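Local coordinates for putative secreted protein (Pseudomonas aeruginosa, PDB 3NPD) that is of unknown function but belongs to a Pseudomonas-specific family of putative secreted virulence factors thought to be regulated by quorum sensing, at residues K5-E8 and L9-L13; F93-Y96 and K97-Q100; E105-D108 and A109-R113. All coordinates share one frame; numbering follows the deposited sequence.

Contact 1: residues K5-E8 and L9-L13; sequences KDFE and LSKML. With EDO (1,2-ethanediol), chain I.
The ring of F7 meets the aliphatic chain of K11 one helical turn on. K11 CG approaches the ring obliquely and sits 3.8 Å from F7 CE1. K11 CE comes back to the same part of the ring, near F7 CE1 and CZ. The two side chains run side by side and point the same way. This is an i to i+4 pair on the α-helix 4-21, near its N-terminal end. F7 carries CG anti to its own backbone N (chi1 -170°), which leans the ring toward the following turn. K11 bends at chi2 (-81°) and again at chi3. Its methylene groups therefore stay beside the ring, while NZ goes on to a salt bridge with E14.

The backbone beneath is regular. L9 N donates to K5 O, S10 N to D6 O, K11 N to F7 O and M12 N to E8 O, the last at 3.0 Å. A second i to i+4 pair, E8 and M12, lies on another side of the helix. M12 is selenomethionine. Its SE is 4.1 Å from E8 CG, and its CG packs against E8 O at 3.2 Å. These two side chains meet at a slant.

The contact lies at the surface, and K5, F7, E8 and K11 are exposed. L9 and M12 reach R85, and L13 reaches A87, so this side of the helix faces the loop before strand 88-95. S10 OG is hydrogen-bonded to G41 O, which ties the helix to the turn between strands 32-40 and 43-50. A 1,2-ethanediol, probably from the crystallisation liquor, lies between K5 and E8. Its O1 is 3.6 Å from K5 CG and gives a weak hydrogen bond of 3.2 Å to E8 OE1.

Contact 2: residues F93-Y96 and K97-Q100; sequences FTEY and KTNQ. With SO4 (sulfate ion), chain B.
A tight connection between two antiparallel strands, 88-95 and 101-107, is closed here by bonds between E95 and the residues four and five places on. E95 O accepts from N99 N at 2.8 Å, with an N-H...O angle of 136°. E95 N donates to Q100 O, also at 2.8 Å, and this bond is straighter. N99 takes the positive phi (63°) that lets the chain turn back into the next strand.

Side chains add to this closure. T94 OG1 donates to N99 OD1 at 2.7 Å. The hydroxyl lies above the plane of the amide carbonyl, 45° out of it. T94 holds OG1 between its backbone N and carbonyl carbon, and from there it reaches across to the amide. T98 OG1 accepts from Q100 N at 3.2 Å, which makes an ST turn. The same hydroxyl oxygen packs against E95 CB at 3.2 Å.

K97 bends at chi2 and chi4, and its NZ donates to O3 of a sulfate at 2.9 Å. The sulfate probably comes from the crystallisation liquor. R51 NH1 and A52 N also bind it, so the anion sits where this turn meets the start of helix 52-60. One water accepts from the backbone N-H of K97 and donates to sulfate O1. In one of the two conformers of E95 it also donates to OE1. The ring of Y96 forms a cation-pi contact with R51. The paired backbones of E95 and Q100, the four residues 96-99 between them and the left-handed backbone of N99 are those of a four-residue β-hairpin loop.

Contact 3: residues E105-D108 and A109-R113; sequences ERFD and AGSCR. With EDO (1,2-ethanediol), chain H.
S111 CB lies at the edge of the F107 ring, near its plane, and comes 4.0 Å from F107 CD2. S111 OG sits close to F107 CA and accepts a nearly straight hydrogen bond from D108 N at 3.0 Å (N-H...O 166°). In return, S111 N donates to D108 OD1, also at 3.0 Å. The donor meets OD1 almost on the line of its C-O bond. At chi1 67° the D108 carboxylate is swung over the first turn of the helix.

This reciprocal pair is a capping box, with D108 as N-cap of the short helix 109-112. It lies where the chain passes from strand 101-107 to that helix. The carboxylate would probably interact favourably with the helix dipole. C112 N gives D108 O a weak bond at 3.3 Å. C112 is joined by a disulfide to C74, which fastens the helix to the end of helix 62-74. From that same helix, R66 forms a cation-pi contact with F107. A 1,2-ethanediol, probably from the crystallisation liquor, is hydrogen-bonded through O2 to S111 OG at 2.8 Å.

The three contacts follow one another along the chain without interleaving. Contact 1 lies on helix 4-21. Contacts 2 and 3 come at opposite ends of strand 101-107: residues 97-100 lead into it from strand 88-95, and residues 108-113 leave it for helix 109-112. These two strands are antiparallel neighbours in the mixed sheet, and 101-107 is an outermost strand of it within the chain. The centres of contacts 2 and 3 are about 25 Å apart. Contact 1 is about 19 Å from contact 3 and about 29 Å from contact 2, centre to centre. Together they mark the N-terminal helix, the last hairpin and the disulfide-linked C-terminal helix of one compact fold.

Contact 1: residues K5-E8 and L9-L13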
ATOM      1  N   LYS A   5     -19.529  -7.106   9.991  1.00 17.04           N
ATOM      2  CA  LYS A   5     -18.588  -7.802   9.089  1.00 18.38           C
ATOM      3  C   LYS A   5     -17.481  -6.893   8.563  1.00 17.71           C
ATOM      4  O   LYS A   5     -16.313  -7.322   8.499  1.00 15.85           O
ATOM      5  CB  LYS A   5     -19.331  -8.569   7.983  1.00 22.84           C
ATOM      6  CG  LYS A   5     -19.954  -9.879   8.514  1.00 31.34           C
ATOM      7  CD  LYS A   5     -20.752 -10.570   7.420  1.00 43.03           C
ATOM      8  CE  LYS A   5     -21.043 -12.028   7.744  1.00 42.63           C
ATOM      9  NZ  LYS A   5     -21.605 -12.703   6.533  1.00 52.55           N
ATOM     10  N   ASP A   6     -17.826  -5.645   8.233  1.00 17.23           N
ATOM     11  CA  ASP A   6     -16.837  -4.675   7.739  1.00 16.12           C
ATOM     12  C   ASP A   6     -15.838  -4.313   8.819  1.00 15.54           C
ATOM     13  O   ASP A   6     -14.640  -4.312   8.578  1.00 16.46           O
ATOM     14  CB  ASP A   6     -17.524  -3.436   7.148  1.00 16.13           C
ATOM     15  CG  ASP A   6     -18.143  -3.719   5.741  1.00 25.69           C
ATOM     16  OD1 ASP A   6     -17.901  -4.785   5.153  1.00 28.67           O
ATOM     17  OD2 ASP A   6     -18.890  -2.889   5.235  1.00 33.01           O
ATOM     18  N   PHE A   7     -16.329  -4.031  10.035  1.00 15.36           N
ATOM     19  CA  PHE A   7     -15.424  -3.688  11.135  1.00 14.12           C
ATOM     20  C   PHE A   7     -14.470  -4.874  11.462  1.00 14.93           C
ATOM     21  O   PHE A   7     -13.259  -4.693  11.734  1.00 16.66           O
ATOM     22  CB  PHE A   7     -16.255  -3.316  12.360  1.00 13.58           C
ATOM     23  CG  PHE A   7     -15.473  -2.722  13.494  1.00 18.08           C
ATOM     24  CD1 PHE A   7     -14.794  -3.543  14.388  1.00 23.17           C
ATOM     25  CD2 PHE A   7     -15.424  -1.334  13.678  1.00 19.28           C
ATOM     26  CE1 PHE A   7     -14.086  -2.997  15.447  1.00 26.12           C
ATOM     27  CE2 PHE A   7     -14.729  -0.782  14.760  1.00 20.13           C
ATOM     28  CZ  PHE A   7     -14.054  -1.608  15.628  1.00 20.95           C
ATOM     29  N   GLU A   8     -15.017  -6.079  11.460  1.00 14.72           N
ATOM     30  CA  GLU A   8     -14.213  -7.289  11.666  1.00 14.85           C
ATOM     31  C   GLU A   8     -13.105  -7.409  10.634  1.00 15.20           C
ATOM     32  O   GLU A   8     -11.973  -7.800  11.002  1.00 16.04           O
ATOM     33  CB  GLU A   8     -15.079  -8.534  11.574  1.00 16.61           C
ATOM     34  CG  GLU A   8     -14.357  -9.833  11.923  1.00 18.73           C
ATOM     35  CD  GLU A   8     -15.329 -10.998  11.852  1.00 24.80           C
ATOM     36  OE1 GLU A   8     -15.965 -11.187  10.795  1.00 26.84           O
ATOM     37  OE2 GLU A   8     -15.505 -11.719  12.881  1.00 28.79           O
ATOM     38  N   LEU A   9     -13.440  -7.203   9.354  1.00 14.68           N
ATOM     39  CA  LEU A   9     -12.414  -7.224   8.299  1.00 13.82           C
ATOM     40  C   LEU A   9     -11.298  -6.212   8.629  1.00 15.40           C
ATOM     41  O   LEU A   9     -10.087  -6.559   8.529  1.00 15.40           O
ATOM     42  CB  LEU A   9     -12.985  -7.062   6.872  1.00 15.36           C
ATOM     43  CG  LEU A   9     -11.977  -7.071   5.718  1.00 18.68           C
ATOM     44  CD1 LEU A   9     -11.238  -8.469   5.607  1.00 11.55           C
ATOM     45  CD2 LEU A   9     -12.644  -6.689   4.373  1.00 17.52           C
ATOM     46  N   SER A  10     -11.666  -5.004   9.053  1.00 13.55           N
ATOM     47  CA  SER A  10     -10.679  -3.981   9.421  1.00 15.51           C
ATOM     48  C   SER A  10      -9.753  -4.471  10.539  1.00 14.14           C
ATOM     49  O   SER A  10      -8.531  -4.311  10.443  1.00 17.15           O
ATOM     50  CB  SER A  10     -11.338  -2.687   9.860  1.00 16.36           C
ATOM     51  OG  SER A  10     -12.137  -2.201   8.832  1.00 22.05           O
ATOM     52  N   LYS A  11     -10.329  -5.136  11.538  1.00 16.24           N
ATOM     53  CA  LYS A  11      -9.542  -5.754  12.630  1.00 18.17           C
ATOM     54  C   LYS A  11      -8.566  -6.833  12.151  1.00 16.29           C
ATOM     55  O   LYS A  11      -7.448  -6.901  12.639  1.00 17.86           O
ATOM     56  CB  LYS A  11     -10.450  -6.296  13.736  1.00 19.83           C
ATOM     57  CG  LYS A  11     -11.159  -5.175  14.479  1.00 30.13           C
ATOM     58  CD  LYS A  11     -10.209  -4.582  15.533  1.00 38.25           C
ATOM     59  CE  LYS A  11     -10.292  -3.107  15.619  1.00 46.61           C
ATOM     60  NZ  LYS A  11      -9.371  -2.678  16.722  1.00 49.76           N
HETATM   61  N   MSE A  12      -8.993  -7.652  11.210  1.00 16.19           N
HETATM   62  CA  MSE A  12      -8.130  -8.657  10.562  1.00 18.57           C
HETATM   63  C   MSE A  12      -6.994  -7.970   9.802  1.00 14.34           C
HETATM   64  O   MSE A  12      -5.833  -8.395   9.887  1.00 17.43           O
HETATM   65  CB  MSE A  12      -8.951  -9.554   9.631  1.00 18.56           C
HETATM   66  CG  MSE A  12     -10.042 -10.333  10.420  1.00 16.27           C
HETATM   67 SE   MSE A  12     -11.388 -11.092   9.319  0.75 19.75          SE
HETATM   68  CE  MSE A  12     -10.290 -12.047   8.021  1.00 20.40           C
ATOM     69  N   LEU A  13      -7.325  -6.915   9.052  1.00 13.43           N
ATOM     70  CA  LEU A  13      -6.318  -6.119   8.355  1.00 10.84           C
ATOM     71  C   LEU A  13      -5.330  -5.442   9.326  1.00 15.81           C
ATOM     72  O   LEU A  13      -4.155  -5.379   9.036  1.00 14.85           O
ATOM     73  CB  LEU A  13      -6.968  -5.087   7.442  1.00 12.31           C
ATOM     74  CG  LEU A  13      -7.791  -5.661   6.268  1.00 14.12           C
ATOM     75  CD1 LEU A  13      -8.428  -4.484   5.483  1.00 13.59           C
ATOM     76  CD2 LEU A  13      -6.942  -6.570   5.379  1.00 15.87           C
TER
HETATM   77  C1  EDO I   8     -19.412 -11.238  12.786  1.00 50.94           C
HETATM   78  O1  EDO I   8     -18.780 -10.294  11.930  1.00 43.42           O
HETATM   79  C2  EDO I   8     -20.061 -10.473  13.934  1.00 51.75           C
HETATM   80  O2  EDO I   8     -19.128  -9.567  14.539  1.00 48.58           O

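Contact 2: residues F93-Y96 and K97-Q100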
ATOM      1  N   PHE A  93       2.461   6.816  -1.488  1.00 13.10           N
ATOM      2  CA  PHE A  93       3.825   7.387  -1.580  1.00 12.31           C
ATOM      3  C   PHE A  93       3.751   8.874  -1.383  1.00 12.46           C
ATOM      4  O   PHE A  93       2.923   9.567  -2.017  1.00 14.88           O
ATOM      5  CB  PHE A  93       4.424   7.136  -2.953  1.00 13.55           C
ATOM      6  CG  PHE A  93       4.690   5.700  -3.276  1.00 16.25           C
ATOM      7  CD1 PHE A  93       3.689   4.900  -3.861  1.00 14.74           C
ATOM      8  CD2 PHE A  93       5.959   5.130  -3.059  1.00 20.00           C
ATOM      9  CE1 PHE A  93       3.954   3.561  -4.177  1.00 19.80           C
ATOM     10  CE2 PHE A  93       6.202   3.790  -3.374  1.00 21.63           C
ATOM     11  CZ  PHE A  93       5.205   3.021  -3.919  1.00 17.70           C
ATOM     12  N   THR A  94       4.608   9.396  -0.513  1.00 12.17           N
ATOM     13  CA  THR A  94       4.736  10.833  -0.264  1.00 13.87           C
ATOM     14  C   THR A  94       6.213  11.236  -0.374  1.00 14.88           C
ATOM     15  O   THR A  94       7.090  10.395  -0.292  1.00 14.86           O
ATOM     16  CB  THR A  94       4.138  11.184   1.109  1.00 16.34           C
ATOM     17  OG1 THR A  94       4.878  10.517   2.130  1.00 15.31           O
ATOM     18  CG2 THR A  94       2.625  10.786   1.156  1.00 19.46           C
ATOM     19  N   GLU A  95       6.474  12.518  -0.543  1.00 17.38           N
ATOM     20  CA  GLU A  95       7.828  13.044  -0.619  0.60 20.16           C
ATOM     21  C   GLU A  95       8.555  12.918   0.718  1.00 19.21           C
ATOM     22  O   GLU A  95       7.986  13.205   1.762  1.00 16.23           O
ATOM     23  CB  GLU A  95       7.789  14.529  -1.016  0.60 22.29           C
ATOM     24  CG  GLU A  95       7.694  14.749  -2.505  0.60 30.30           C
ATOM     25  CD  GLU A  95       9.064  14.812  -3.145  0.60 33.79           C
ATOM     26  OE1 GLU A  95       9.928  13.961  -2.804  0.60 20.86           O
ATOM     27  OE2 GLU A  95       9.253  15.707  -3.997  0.60 39.44           O
ATOM     28  N   TYR A  96       9.812  12.521   0.676  1.00 16.63           N
ATOM     29  CA  TYR A  96      10.611  12.393   1.894  1.00 13.22           C
ATOM     30  C   TYR A  96      10.710  13.715   2.660  1.00 13.06           C
ATOM     31  O   TYR A  96      10.499  13.718   3.842  1.00 16.03           O
ATOM     32  CB  TYR A  96      11.982  11.873   1.526  1.00 15.06           C
ATOM     33  CG  TYR A  96      12.908  11.758   2.696  1.00 14.73           C
ATOM     34  CD1 TYR A  96      12.635  10.866   3.723  1.00 14.27           C
ATOM     35  CD2 TYR A  96      14.058  12.543   2.799  1.00 20.19           C
ATOM     36  CE1 TYR A  96      13.466  10.724   4.813  1.00 13.59           C
ATOM     37  CE2 TYR A  96      14.935  12.380   3.878  1.00 17.22           C
ATOM     38  CZ  TYR A  96      14.612  11.514   4.911  1.00 14.24           C
ATOM     39  OH  TYR A  96      15.456  11.425   5.978  1.00 18.50           O
ATOM     40  N   LYS A  97      11.089  14.780   1.966  1.00 16.99           N
ATOM     41  CA  LYS A  97      11.305  16.077   2.649  1.00 18.22           C
ATOM     42  C   LYS A  97      10.049  16.836   3.094  1.00 21.55           C
ATOM     43  O   LYS A  97      10.096  17.546   4.102  1.00 20.22           O
ATOM     44  CB  LYS A  97      12.091  17.003   1.713  1.00 21.55           C
ATOM     45  CG  LYS A  97      13.494  16.533   1.392  1.00 29.74           C
ATOM     46  CD  LYS A  97      14.399  16.760   2.522  1.00 34.26           C
ATOM     47  CE  LYS A  97      15.814  16.268   2.261  1.00 39.79           C
ATOM     48  NZ  LYS A  97      16.642  17.043   1.286  1.00 30.21           N
ATOM     49  N   THR A  98       8.982  16.762   2.316  1.00 23.03           N
ATOM     50  CA  THR A  98       7.757  17.571   2.524  1.00 23.94           C
ATOM     51  C   THR A  98       6.509  16.791   2.879  1.00 25.38           C
ATOM     52  O   THR A  98       5.523  17.366   3.308  1.00 24.39           O
ATOM     53  CB  THR A  98       7.453  18.355   1.235  1.00 22.29           C
ATOM     54  OG1 THR A  98       7.083  17.437   0.188  1.00 25.60           O
ATOM     55  CG2 THR A  98       8.675  19.155   0.745  1.00 26.09           C
ATOM     56  N   ASN A  99       6.523  15.470   2.670  1.00 22.41           N
ATOM     57  CA  ASN A  99       5.317  14.652   2.763  1.00 21.08           C
ATOM     58  C   ASN A  99       4.167  14.944   1.748  1.00 21.47           C
ATOM     59  O   ASN A  99       3.068  14.382   1.903  1.00 20.76           O
ATOM     60  CB  ASN A  99       4.755  14.577   4.199  1.00 22.92           C
ATOM     61  CG  ASN A  99       4.061  13.270   4.460  1.00 22.36           C
ATOM     62  OD1 ASN A  99       4.643  12.202   4.246  1.00 26.03           O
ATOM     63  ND2 ASN A  99       2.818  13.329   4.941  1.00 24.32           N
ATOM     64  N   GLN A 100       4.446  15.726   0.713  1.00 22.34           N
ATOM     65  CA  GLN A 100       3.455  15.969  -0.348  0.50 23.17           C
ATOM     66  C   GLN A 100       3.196  14.657  -1.113  1.00 22.07           C
ATOM     67  O   GLN A 100       4.135  13.857  -1.292  1.00 17.64           O
ATOM     68  CB  GLN A 100       3.924  17.073  -1.293  0.50 25.38           C
ATOM     69  CG  GLN A 100       3.613  18.471  -0.777  0.50 32.11           C
ATOM     70  CD  GLN A 100       2.181  18.857  -1.070  0.50 34.50           C
ATOM     71  OE1 GLN A 100       1.439  19.265  -0.178  0.50 44.58           O
ATOM     72  NE2 GLN A 100       1.775  18.690  -2.321  0.50 35.18           N
TER
HETATM   73  S   SO4 B   1      15.485  14.528  -1.359  1.00 40.86           S
HETATM   74  O1  SO4 B   1      14.047  14.225  -1.208  1.00 28.43           O
HETATM   75  O2  SO4 B   1      16.109  14.091  -2.617  1.00 44.78           O
HETATM   76  O3  SO4 B   1      15.662  15.974  -1.271  1.00 47.19           O
HETATM   77  O4  SO4 B   1      16.231  13.841  -0.286  1.00 41.13           O
HETATM   78  O   HOH W   1      11.555  14.793  -0.986  1.00 25.10           O

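Contact 3: residues E105-D108 and A109-R113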
ATOM      1  N   GLU A 105      -1.986   4.372  -5.091  1.00 11.65           N
ATOM      2  CA  GLU A 105      -2.445   3.302  -6.000  1.00 10.84           C
ATOM      3  C   GLU A 105      -3.178   2.235  -5.176  1.00 14.63           C
ATOM      4  O   GLU A 105      -2.610   1.659  -4.232  1.00 15.36           O
ATOM      5  CB  GLU A 105      -1.249   2.672  -6.742  1.00 13.40           C
ATOM      6  CG  GLU A 105      -0.582   3.640  -7.732  1.00 16.26           C
ATOM      7  CD  GLU A 105      -1.525   4.225  -8.813  1.00 16.62           C
ATOM      8  OE1 GLU A 105      -2.511   3.563  -9.190  1.00 15.11           O
ATOM      9  OE2 GLU A 105      -1.238   5.330  -9.361  1.00 15.33           O
ATOM     10  N   ARG A 106      -4.453   2.013  -5.520  1.00 13.34           N
ATOM     11  CA  ARG A 106      -5.299   1.038  -4.848  1.00 13.09           C
ATOM     12  C   ARG A 106      -5.600  -0.139  -5.754  1.00 13.05           C
ATOM     13  O   ARG A 106      -5.868   0.010  -6.982  1.00 14.29           O
ATOM     14  CB  ARG A 106      -6.627   1.656  -4.461  1.00 12.53           C
ATOM     15  CG  ARG A 106      -6.441   2.819  -3.532  1.00 12.84           C
ATOM     16  CD  ARG A 106      -7.754   3.473  -3.076  1.00 13.70           C
ATOM     17  NE  ARG A 106      -7.407   4.522  -2.111  1.00 14.44           N
ATOM     18  CZ  ARG A 106      -6.964   5.749  -2.402  1.00 12.56           C
ATOM     19  NH1 ARG A 106      -6.806   6.141  -3.642  1.00 15.87           N
ATOM     20  NH2 ARG A 106      -6.601   6.583  -1.427  1.00 13.98           N
ATOM     21  N   PHE A 107      -5.677  -1.310  -5.122  1.00 13.99           N
ATOM     22  CA  PHE A 107      -5.936  -2.558  -5.813  1.00 13.73           C
ATOM     23  C   PHE A 107      -6.961  -3.378  -5.069  1.00 14.38           C
ATOM     24  O   PHE A 107      -6.823  -3.568  -3.858  1.00 14.21           O
ATOM     25  CB  PHE A 107      -4.653  -3.400  -5.943  1.00 13.21           C
ATOM     26  CG  PHE A 107      -3.537  -2.683  -6.643  1.00 13.05           C
ATOM     27  CD1 PHE A 107      -2.655  -1.817  -5.909  1.00 14.14           C
ATOM     28  CD2 PHE A 107      -3.386  -2.775  -8.027  1.00 18.49           C
ATOM     29  CE1 PHE A 107      -1.645  -1.114  -6.578  1.00 14.94           C
ATOM     30  CE2 PHE A 107      -2.346  -2.041  -8.694  1.00 14.86           C
ATOM     31  CZ  PHE A 107      -1.496  -1.219  -7.974  1.00 14.88           C
ATOM     32  N   ASP A 108      -7.945  -3.935  -5.789  1.00 15.14           N
ATOM     33  CA  ASP A 108      -8.916  -4.894  -5.221  1.00 13.18           C
ATOM     34  C   ASP A 108      -8.869  -6.176  -6.045  1.00 14.12           C
ATOM     35  O   ASP A 108      -8.035  -6.291  -6.971  1.00 17.01           O
ATOM     36  CB  ASP A 108     -10.327  -4.295  -5.036  1.00 15.36           C
ATOM     37  CG  ASP A 108     -11.060  -3.959  -6.352  1.00 18.19           C
ATOM     38  OD1 ASP A 108     -10.575  -4.217  -7.456  1.00 16.67           O
ATOM     39  OD2 ASP A 108     -12.172  -3.384  -6.236  1.00 25.14           O
ATOM     40  N   ALA A 109      -9.695  -7.158  -5.693  1.00 14.46           N
ATOM     41  CA  ALA A 109      -9.772  -8.397  -6.459  1.00 16.49           C
ATOM     42  C   ALA A 109      -9.952  -8.143  -7.964  1.00 17.80           C
ATOM     43  O   ALA A 109      -9.262  -8.769  -8.770  1.00 17.25           O
ATOM     44  CB  ALA A 109     -10.898  -9.358  -5.909  1.00 19.71           C
ATOM     45  N   GLY A 110     -10.836  -7.192  -8.304  1.00 19.12           N
ATOM     46  CA  GLY A 110     -11.082  -6.759  -9.680  1.00 20.18           C
ATOM     47  C   GLY A 110      -9.813  -6.322 -10.389  1.00 18.51           C
ATOM     48  O   GLY A 110      -9.545  -6.736 -11.555  1.00 18.89           O
ATOM     49  N   SER A 111      -9.011  -5.501  -9.716  1.00 20.00           N
ATOM     50  CA  SER A 111      -7.717  -5.047 -10.266  1.00 22.41           C
ATOM     51  C   SER A 111      -6.827  -6.212 -10.693  1.00 23.94           C
ATOM     52  O   SER A 111      -6.205  -6.190 -11.756  1.00 26.80           O
ATOM     53  CB  SER A 111      -6.932  -4.208  -9.240  1.00 20.32           C
ATOM     54  OG  SER A 111      -7.709  -3.167  -8.685  1.00 18.42           O
ATOM     55  N   CYS A 112      -6.805  -7.255  -9.883  1.00 25.14           N
ATOM     56  CA  CYS A 112      -5.925  -8.391 -10.140  1.00 28.85           C
ATOM     57  C   CYS A 112      -6.367  -9.249 -11.319  1.00 32.49           C
ATOM     58  O   CYS A 112      -5.513  -9.790 -12.051  1.00 36.79           O
ATOM     59  CB  CYS A 112      -5.653  -9.168  -8.846  1.00 23.54           C
ATOM     60  SG  CYS A 112      -4.712  -8.150  -7.727  1.00 28.29           S
ATOM     61  N   ARG A 113      -7.669  -9.301 -11.549  1.00 33.43           N
ATOM     62  CA  ARG A 113      -8.215  -9.987 -12.725  0.50 37.48           C
ATOM     63  C   ARG A 113      -7.869  -9.230 -13.991  1.00 39.47           C
ATOM     64  O   ARG A 113      -7.443  -9.832 -14.966  1.00 44.16           O
ATOM     65  CB  ARG A 113      -9.729 -10.100 -12.658  0.50 38.61           C
ATOM     66  CG  ARG A 113     -10.224 -10.977 -11.571  0.50 40.48           C
ATOM     67  CD  ARG A 113     -11.609 -11.384 -11.935  0.50 41.27           C
ATOM     68  NE  ARG A 113     -12.545 -10.410 -11.420  0.50 36.80           N
ATOM     69  CZ  ARG A 113     -13.097  -9.407 -12.089  0.50 33.17           C
ATOM     70  NH1 ARG A 113     -12.868  -9.180 -13.396  0.50 29.01           N
ATOM     71  NH2 ARG A 113     -13.936  -8.647 -11.402  0.50 30.11           N
TER
HETATM   72  C1  EDO H   7      -7.716  -2.018 -12.699  1.00 38.00           C
HETATM   73  O1  EDO H   7      -6.478  -1.977 -11.964  1.00 44.27           O
HETATM   74  C2  EDO H   7      -8.750  -1.169 -12.011  1.00 38.63           C
HETATM   75  O2  EDO H   7      -9.022  -1.713 -10.708  1.00 32.42           O